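Local coordinates for putative sulfatase yidJ (Bacteroides fragilis, PDB 2QZU), which probably hydrolyses sulfate esters as a metal-dependent arylsulfatase of the sulfatase family, at residues A[123-128]-A[221-226]; A[250-255]-A[271-276]; A[420-425]-A[438-443]. One frame throughout, in Å; residues are numbered along the deposited sequence.

Contact 1 (A[123-128]-A[221-226]); sequences QGYNMG and PFALVV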
# COMPACT_ATOMS: atom_id res chain seq x y z
N GLN A 123 30.96 -30.47 -5.98
CA GLN A 123 32.08 -30.35 -6.90
C GLN A 123 33.13 -29.35 -6.42
O GLN A 123 34.00 -28.94 -7.19
CB GLN A 123 31.59 -29.98 -8.30
CG GLN A 123 30.65 -31.00 -8.93
CD GLN A 123 31.19 -32.42 -8.89
OE1 GLN A 123 32.32 -32.67 -9.30
NE2 GLN A 123 30.38 -33.36 -8.42
N GLY A 124 33.03 -28.94 -5.16
CA GLY A 124 34.01 -28.03 -4.58
C GLY A 124 33.82 -26.54 -4.78
O GLY A 124 34.74 -25.76 -4.53
N TYR A 125 32.62 -26.13 -5.20
CA TYR A 125 32.34 -24.72 -5.42
C TYR A 125 32.02 -23.98 -4.13
O TYR A 125 31.44 -24.54 -3.20
CB TYR A 125 31.14 -24.55 -6.36
CG TYR A 125 31.48 -24.60 -7.82
CD1 TYR A 125 32.12 -25.70 -8.38
CD2 TYR A 125 31.15 -23.53 -8.66
CE1 TYR A 125 32.42 -25.75 -9.75
CE2 TYR A 125 31.44 -23.57 -10.02
CZ TYR A 125 32.07 -24.67 -10.56
OH TYR A 125 32.36 -24.69 -11.90
N ASN A 126 32.43 -22.71 -4.07
CA ASN A 126 32.15 -21.85 -2.94
C ASN A 126 30.74 -21.39 -3.30
O ASN A 126 30.53 -20.87 -4.40
CB ASN A 126 33.11 -20.66 -2.94
CG ASN A 126 33.68 -20.36 -1.57
OD1 ASN A 126 32.95 -20.31 -0.58
ND2 ASN A 126 34.99 -20.16 -1.50
N MSE A 127 29.78 -21.57 -2.40
CA MSE A 127 28.38 -21.22 -2.69
C MSE A 127 27.78 -20.05 -1.91
O MSE A 127 28.00 -19.91 -0.71
CB MSE A 127 27.50 -22.45 -2.43
CG MSE A 127 27.98 -23.73 -3.08
SE MSE A 127 27.90 -23.69 -5.00
CE MSE A 127 25.98 -23.58 -5.24
N GLY A 128 27.00 -19.23 -2.60
CA GLY A 128 26.36 -18.09 -1.95
C GLY A 128 24.98 -17.76 -2.52
O GLY A 128 24.75 -17.90 -3.72
N PRO A 221 36.38 -22.54 -7.59
CA PRO A 221 35.31 -21.89 -8.34
C PRO A 221 34.22 -21.45 -7.37
O PRO A 221 34.20 -21.87 -6.21
CB PRO A 221 34.81 -23.00 -9.27
CG PRO A 221 35.97 -23.97 -9.35
CD PRO A 221 36.49 -23.96 -7.94
N PHE A 222 33.31 -20.59 -7.84
CA PHE A 222 32.21 -20.16 -6.99
C PHE A 222 30.92 -20.01 -7.79
O PHE A 222 30.94 -19.86 -9.02
CB PHE A 222 32.53 -18.82 -6.30
CG PHE A 222 32.54 -17.63 -7.23
CD1 PHE A 222 33.70 -17.29 -7.93
CD2 PHE A 222 31.41 -16.84 -7.39
CE1 PHE A 222 33.73 -16.18 -8.78
CE2 PHE A 222 31.43 -15.72 -8.23
CZ PHE A 222 32.59 -15.39 -8.92
N ALA A 223 29.80 -20.09 -7.08
CA ALA A 223 28.48 -19.92 -7.67
C ALA A 223 27.75 -18.98 -6.72
O ALA A 223 27.71 -19.21 -5.51
CB ALA A 223 27.75 -21.26 -7.75
N LEU A 224 27.20 -17.91 -7.27
CA LEU A 224 26.47 -16.94 -6.46
C LEU A 224 25.13 -16.63 -7.11
O LEU A 224 25.05 -16.38 -8.31
CB LEU A 224 27.27 -15.64 -6.31
CG LEU A 224 26.56 -14.45 -5.64
CD1 LEU A 224 26.41 -14.72 -4.15
CD2 LEU A 224 27.35 -13.16 -5.87
N VAL A 225 24.08 -16.65 -6.31
CA VAL A 225 22.75 -16.30 -6.80
C VAL A 225 22.38 -14.98 -6.14
O VAL A 225 22.58 -14.81 -4.94
CB VAL A 225 21.68 -17.35 -6.40
CG1 VAL A 225 20.30 -16.83 -6.80
CG2 VAL A 225 21.96 -18.68 -7.07
N VAL A 226 21.88 -14.04 -6.93
CA VAL A 226 21.44 -12.76 -6.41
C VAL A 226 19.98 -12.68 -6.89
O VAL A 226 19.72 -12.51 -8.07
CB VAL A 226 22.26 -11.58 -6.99
CG1 VAL A 226 21.77 -10.27 -6.39
CG2 VAL A 226 23.73 -11.78 -6.69

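Contact 2 (A[250-255]-A[271-276]); sequences DVEALC and YFRNNI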
# COMPACT_ATOMS: atom_id res chain seq x y z
N ASP A 250 5.18 9.15 -21.76
CA ASP A 250 3.84 9.25 -22.35
C ASP A 250 3.18 7.88 -22.21
O ASP A 250 3.32 7.02 -23.08
CB ASP A 250 3.94 9.63 -23.83
CG ASP A 250 2.59 9.99 -24.43
OD1 ASP A 250 1.61 9.25 -24.22
OD2 ASP A 250 2.52 11.02 -25.13
N VAL A 251 2.46 7.68 -21.11
CA VAL A 251 1.81 6.40 -20.85
C VAL A 251 0.77 6.00 -21.90
O VAL A 251 0.72 4.84 -22.32
CB VAL A 251 1.15 6.41 -19.45
CG1 VAL A 251 0.47 5.08 -19.18
CG2 VAL A 251 2.21 6.68 -18.39
N GLU A 252 -0.05 6.95 -22.34
CA GLU A 252 -1.07 6.64 -23.33
C GLU A 252 -0.44 6.10 -24.61
O GLU A 252 -0.99 5.20 -25.26
CB GLU A 252 -1.91 7.88 -23.62
CG GLU A 252 -3.27 7.58 -24.22
CD GLU A 252 -4.08 6.61 -23.38
OE1 GLU A 252 -4.23 6.84 -22.16
OE2 GLU A 252 -4.58 5.61 -23.94
N ALA A 253 0.72 6.63 -24.97
CA ALA A 253 1.42 6.20 -26.17
C ALA A 253 1.81 4.72 -26.07
O ALA A 253 1.89 4.02 -27.08
CB ALA A 253 2.66 7.05 -26.39
N LEU A 254 2.07 4.27 -24.85
CA LEU A 254 2.47 2.88 -24.61
C LEU A 254 1.37 1.89 -24.97
O LEU A 254 1.65 0.75 -25.33
CB LEU A 254 2.85 2.70 -23.14
CG LEU A 254 4.04 3.49 -22.60
CD1 LEU A 254 4.14 3.31 -21.10
CD2 LEU A 254 5.31 3.01 -23.28
N CYS A 255 0.12 2.33 -24.86
CA CYS A 255 -1.03 1.47 -25.13
C CYS A 255 -1.38 1.37 -26.62
O CYS A 255 -2.28 0.63 -27.01
CB CYS A 255 -2.24 1.96 -24.35
SG CYS A 255 -1.95 2.14 -22.57
N TYR A 271 -5.41 0.55 -14.12
CA TYR A 271 -4.40 -0.13 -13.32
C TYR A 271 -3.08 -0.16 -14.09
O TYR A 271 -2.01 0.09 -13.52
CB TYR A 271 -4.85 -1.55 -12.99
CG TYR A 271 -3.89 -2.29 -12.07
CD1 TYR A 271 -3.70 -1.87 -10.75
CD2 TYR A 271 -3.15 -3.37 -12.53
CE1 TYR A 271 -2.80 -2.52 -9.91
CE2 TYR A 271 -2.24 -4.03 -11.70
CZ TYR A 271 -2.07 -3.60 -10.39
OH TYR A 271 -1.17 -4.25 -9.57
N PHE A 272 -3.14 -0.48 -15.38
CA PHE A 272 -1.93 -0.54 -16.19
C PHE A 272 -1.29 0.83 -16.26
O PHE A 272 -0.10 1.00 -15.98
CB PHE A 272 -2.25 -1.01 -17.61
CG PHE A 272 -1.05 -1.04 -18.51
CD1 PHE A 272 -0.18 -2.13 -18.49
CD2 PHE A 272 -0.77 0.04 -19.34
CE1 PHE A 272 0.97 -2.13 -19.29
CE2 PHE A 272 0.37 0.04 -20.15
CZ PHE A 272 1.24 -1.05 -20.12
N ARG A 273 -2.09 1.83 -16.64
CA ARG A 273 -1.62 3.20 -16.78
C ARG A 273 -1.09 3.83 -15.49
O ARG A 273 -0.17 4.64 -15.52
CB ARG A 273 -2.76 4.06 -17.34
CG ARG A 273 -3.21 3.66 -18.74
CD ARG A 273 -4.44 4.45 -19.17
NE ARG A 273 -4.78 4.25 -20.58
CZ ARG A 273 -5.27 3.13 -21.09
NH1 ARG A 273 -5.50 2.07 -20.32
NH2 ARG A 273 -5.55 3.06 -22.39
N ASN A 274 -1.68 3.46 -14.35
CA ASN A 274 -1.29 4.01 -13.06
C ASN A 274 -0.02 3.39 -12.47
O ASN A 274 0.56 3.95 -11.53
CB ASN A 274 -2.43 3.83 -12.06
CG ASN A 274 -2.26 4.65 -10.80
OD1 ASN A 274 -2.66 4.24 -9.71
ND2 ASN A 274 -1.67 5.84 -10.94
N ASN A 275 0.42 2.26 -13.01
CA ASN A 275 1.60 1.58 -12.48
C ASN A 275 2.79 1.35 -13.42
O ASN A 275 3.87 0.98 -12.96
CB ASN A 275 1.18 0.23 -11.90
CG ASN A 275 0.31 0.37 -10.67
OD1 ASN A 275 0.80 0.69 -9.58
ND2 ASN A 275 -0.99 0.13 -10.83
N ILE A 276 2.60 1.57 -14.72
CA ILE A 276 3.69 1.34 -15.66
C ILE A 276 4.94 2.20 -15.41
O ILE A 276 6.06 1.71 -15.57
CB ILE A 276 3.21 1.50 -17.13
CG1 ILE A 276 4.29 0.98 -18.09
CG2 ILE A 276 2.88 2.96 -17.42
CD1 ILE A 276 4.58 -0.50 -17.95

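Contact 3 (A[420-425]-A[438-443]); sequences RYTYAV and FDRTND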
# COMPACT_ATOMS: atom_id res chain seq x y z
N ARG A 420 4.73 -20.72 -32.56
CA ARG A 420 3.61 -19.99 -33.17
C ARG A 420 2.32 -20.03 -32.37
O ARG A 420 1.60 -19.03 -32.30
CB ARG A 420 3.33 -20.54 -34.57
CG ARG A 420 2.11 -19.89 -35.24
CD ARG A 420 1.83 -20.48 -36.61
NE ARG A 420 0.69 -19.81 -37.24
CZ ARG A 420 0.17 -20.16 -38.41
NH1 ARG A 420 0.68 -21.18 -39.09
NH2 ARG A 420 -0.86 -19.49 -38.91
N TYR A 421 2.02 -21.18 -31.76
CA TYR A 421 0.79 -21.35 -31.00
C TYR A 421 0.94 -21.53 -29.49
O TYR A 421 1.95 -22.02 -29.00
CB TYR A 421 0.04 -22.60 -31.50
CG TYR A 421 -0.37 -22.57 -32.96
CD1 TYR A 421 -1.51 -21.86 -33.36
CD2 TYR A 421 0.36 -23.26 -33.93
CE1 TYR A 421 -1.90 -21.84 -34.70
CE2 TYR A 421 -0.03 -23.24 -35.27
CZ TYR A 421 -1.16 -22.53 -35.64
OH TYR A 421 -1.54 -22.51 -36.97
N THR A 422 -0.10 -21.12 -28.76
CA THR A 422 -0.15 -21.33 -27.32
C THR A 422 -1.45 -22.11 -27.16
O THR A 422 -2.53 -21.61 -27.49
CB THR A 422 -0.22 -20.02 -26.52
OG1 THR A 422 1.02 -19.31 -26.67
CG2 THR A 422 -0.44 -20.31 -25.03
N TYR A 423 -1.34 -23.34 -26.68
CA TYR A 423 -2.49 -24.22 -26.49
C TYR A 423 -2.61 -24.61 -25.02
O TYR A 423 -1.61 -24.87 -24.36
CB TYR A 423 -2.31 -25.49 -27.33
CG TYR A 423 -3.39 -26.54 -27.15
CD1 TYR A 423 -4.65 -26.38 -27.73
CD2 TYR A 423 -3.15 -27.69 -26.40
CE1 TYR A 423 -5.64 -27.34 -27.57
CE2 TYR A 423 -4.14 -28.66 -26.24
CZ TYR A 423 -5.38 -28.47 -26.82
OH TYR A 423 -6.36 -29.42 -26.66
N ALA A 424 -3.83 -24.63 -24.51
CA ALA A 424 -4.04 -25.01 -23.13
C ALA A 424 -5.41 -25.63 -22.93
O ALA A 424 -6.37 -25.28 -23.62
CB ALA A 424 -3.89 -23.80 -22.23
N VAL A 425 -5.49 -26.58 -22.01
CA VAL A 425 -6.75 -27.22 -21.68
C VAL A 425 -6.95 -27.08 -20.18
O VAL A 425 -5.98 -27.08 -19.41
CB VAL A 425 -6.78 -28.73 -22.06
CG1 VAL A 425 -6.55 -28.89 -23.56
CG2 VAL A 425 -5.74 -29.50 -21.26
N PHE A 438 -4.32 -20.05 -29.27
CA PHE A 438 -4.00 -18.74 -29.84
C PHE A 438 -2.94 -18.89 -30.91
O PHE A 438 -1.95 -19.61 -30.73
CB PHE A 438 -3.45 -17.78 -28.77
CG PHE A 438 -4.44 -17.41 -27.70
CD1 PHE A 438 -4.22 -17.78 -26.38
CD2 PHE A 438 -5.57 -16.66 -28.01
CE1 PHE A 438 -5.11 -17.40 -25.37
CE2 PHE A 438 -6.47 -16.29 -27.03
CZ PHE A 438 -6.24 -16.66 -25.70
N ASP A 439 -3.14 -18.20 -32.03
CA ASP A 439 -2.19 -18.20 -33.13
C ASP A 439 -1.46 -16.87 -32.93
O ASP A 439 -1.97 -15.82 -33.29
CB ASP A 439 -2.92 -18.18 -34.48
CG ASP A 439 -1.97 -18.13 -35.67
OD1 ASP A 439 -0.85 -17.60 -35.52
OD2 ASP A 439 -2.36 -18.61 -36.75
N ARG A 440 -0.27 -16.93 -32.34
CA ARG A 440 0.48 -15.71 -32.05
C ARG A 440 1.03 -14.96 -33.26
O ARG A 440 1.44 -13.80 -33.15
CB ARG A 440 1.61 -16.01 -31.07
CG ARG A 440 1.13 -16.63 -29.76
CD ARG A 440 2.16 -16.43 -28.64
NE ARG A 440 3.48 -16.91 -29.03
CZ ARG A 440 3.82 -18.19 -29.12
NH1 ARG A 440 2.94 -19.15 -28.84
NH2 ARG A 440 5.05 -18.51 -29.50
N THR A 441 1.03 -15.61 -34.42
CA THR A 441 1.52 -14.96 -35.64
C THR A 441 0.48 -13.95 -36.13
O THR A 441 0.80 -12.79 -36.36
CB THR A 441 1.78 -16.00 -36.75
OG1 THR A 441 2.82 -16.89 -36.34
CG2 THR A 441 2.20 -15.30 -38.05
N ASN A 442 -0.76 -14.41 -36.28
CA ASN A 442 -1.85 -13.55 -36.75
C ASN A 442 -2.53 -12.80 -35.61
O ASN A 442 -3.20 -11.79 -35.82
CB ASN A 442 -2.91 -14.38 -37.48
CG ASN A 442 -2.49 -14.76 -38.89
OD1 ASN A 442 -2.29 -13.90 -39.74
ND2 ASN A 442 -2.38 -16.06 -39.14
N ASP A 443 -2.34 -13.30 -34.39
CA ASP A 443 -2.96 -12.72 -33.20
C ASP A 443 -1.90 -12.67 -32.09
O ASP A 443 -1.99 -13.39 -31.10
CB ASP A 443 -4.15 -13.61 -32.81
CG ASP A 443 -4.83 -13.19 -31.52
OD1 ASP A 443 -4.97 -11.97 -31.28
OD2 ASP A 443 -5.25 -14.09 -30.76

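Contact 1 (A[123-128]-A[221-226])
Y125 lays its ring against P221, and P221 CB sits over the ring centre, 3.5 Å from the centroid and 12° off the normal. This is a CH-pi contact with the proline on one ring face. The two side chains cross at about a right angle. The ring also passes beside the backbone of the other strand, with Y125 CD2 3.6 Å from F222 C. Further along, M127 is a selenomethionine whose chain bends at chi2 and chi3. M127 SE comes within 3.7 Å of A223 CB, and M127 CE also touches that methyl. M127 and A223 share one face of the sheet; N126 and F222 lie on the other, where their CB atoms are 3.9 Å apart. Strand segments 126-128 and 222-226 run parallel, their axes 3° apart, as neighbours in the large mixed sheet of the sulfatase domain, a fold of the alkaline phosphatase clan. Four backbone hydrogen bonds make the ladder: N126 N to P221 O, A223 N to N126 O, G128 N to A223 O and V225 N to G128 O. L224 CD1 lies 3.6 Å from G128 O. Just before the strand, G124 has positive phi and is the C-prime residue of a Schellman motif that ends helix 116-122. At the far end of the tyrosine, Y125 OH is hydrogen-bonded with P28 O and with T27 OG1. Helix 116-122 covers the M127 and A223 face through L120, while Y211 of helix 200-213 packs on N126, F222 and L224.

Contact 2 (A[250-255]-A[271-276])
E252 and R273 meet side-on, carboxylate to guanidinium, with the two planes 25° apart. R273 NE bonds to E252 OE1 at 3.1 Å and R273 NH2 bonds to E252 OE2 at 3.1 Å. Both bonds are nearly straight, and both oxygens are met on the syn side. The result is a bidentate salt bridge. E252 starts out pointing away from the long helix, and a bend at chi2 (54°) turns CD back. R273 is extended from CG to NE. Its third nitrogen, NH1, bonds to the backbone oxygens of G269 and P262, so the guanidinium is held by partners on both sides of the contact. The sulfur of C255 lies over one guanidinium face, near its centre, with C255 SG 3.7 Å from R273 NH2. C255 SG is also 4.0 Å from F272 CE2, an oblique sulfur-aromatic contact. These residues join the short, weakly bonded helix 251-254 to the long helix 267-299. D250 is the N-cap of the short helix, and its OD1 accepts from A253 N. Beside the salt bridge lies an apolar patch. V251 and I276 lie alongside with opposite headings, V251 CG1 3.7 Å from I276 CG2. V251 CG1 also reaches R273 CA at 3.7 Å, beside the start of the arginine chain. L254 crosses I276 at a slant and brings L254 CD1 to 3.8 Å from I276 CG1. M318 packs on both F272 and I276, and P50 touches L254. In the dimer, Y271 packs on Q220 and N274 on G124 of the second subunit.

Contact 3 (A[420-425]-A[438-443])
R420 and D439 form a salt bridge at the open end of an antiparallel beta hairpin, strands 421-428 and 431-439. The arginine chain is extended, with CG anti to the backbone N (chi1 176°). R420 NE meets D439 OD1 at 3.2 Å and R420 NH2 meets D439 OD2 at 2.8 Å, with the guanidinium and carboxylate planes 64° apart. D439 OD1 also accepts from T441 N, closing an Asx turn, and from N442 N. Three donors therefore grip this oxygen as the chain leaves the strand. The Y421 ring lies by D439, with Y421 CE1 3.8 Å from D439 CB. T422 and F438 are a hydrogen-bonded pair, joined by two backbone bonds. R440 N bonds to R420 O at 2.8 Å. The R440 side chain crosses T422 at about a right angle, and R440 NH1 makes a weak bond to T422 OG1 at 2.9 Å. R440 NH2 bonds to T418 O. Strand 431-439 is outermost in the four-stranded sheet, and strand 412-417 flanks 421-428 on its other side. Helix 455-471 packs on Y421 and Y423, while F329 touches F438.

Overall arrangement
The three contacts follow one another along the chain, and none touches another. Contacts 1 and 2 both lie in the sulfatase domain, on opposite sides of the chain's centre, with their centres about 40 Å apart. Contact 3 belongs to the separate four-stranded antiparallel sheet. Its centre is about 40 Å from that of contact 1 and about 26 Å from that of contact 2; the nearest atoms of contacts 2 and 3 are about 14 Å apart. Y271 and N274 of contact 2 pack on Q220 and G124 of the second subunit; G124 is a residue of contact 1 in that other copy. S76 is the predicted site of the family's 3-oxoalanine, a modification absent here, and it lies in none of the three contacts.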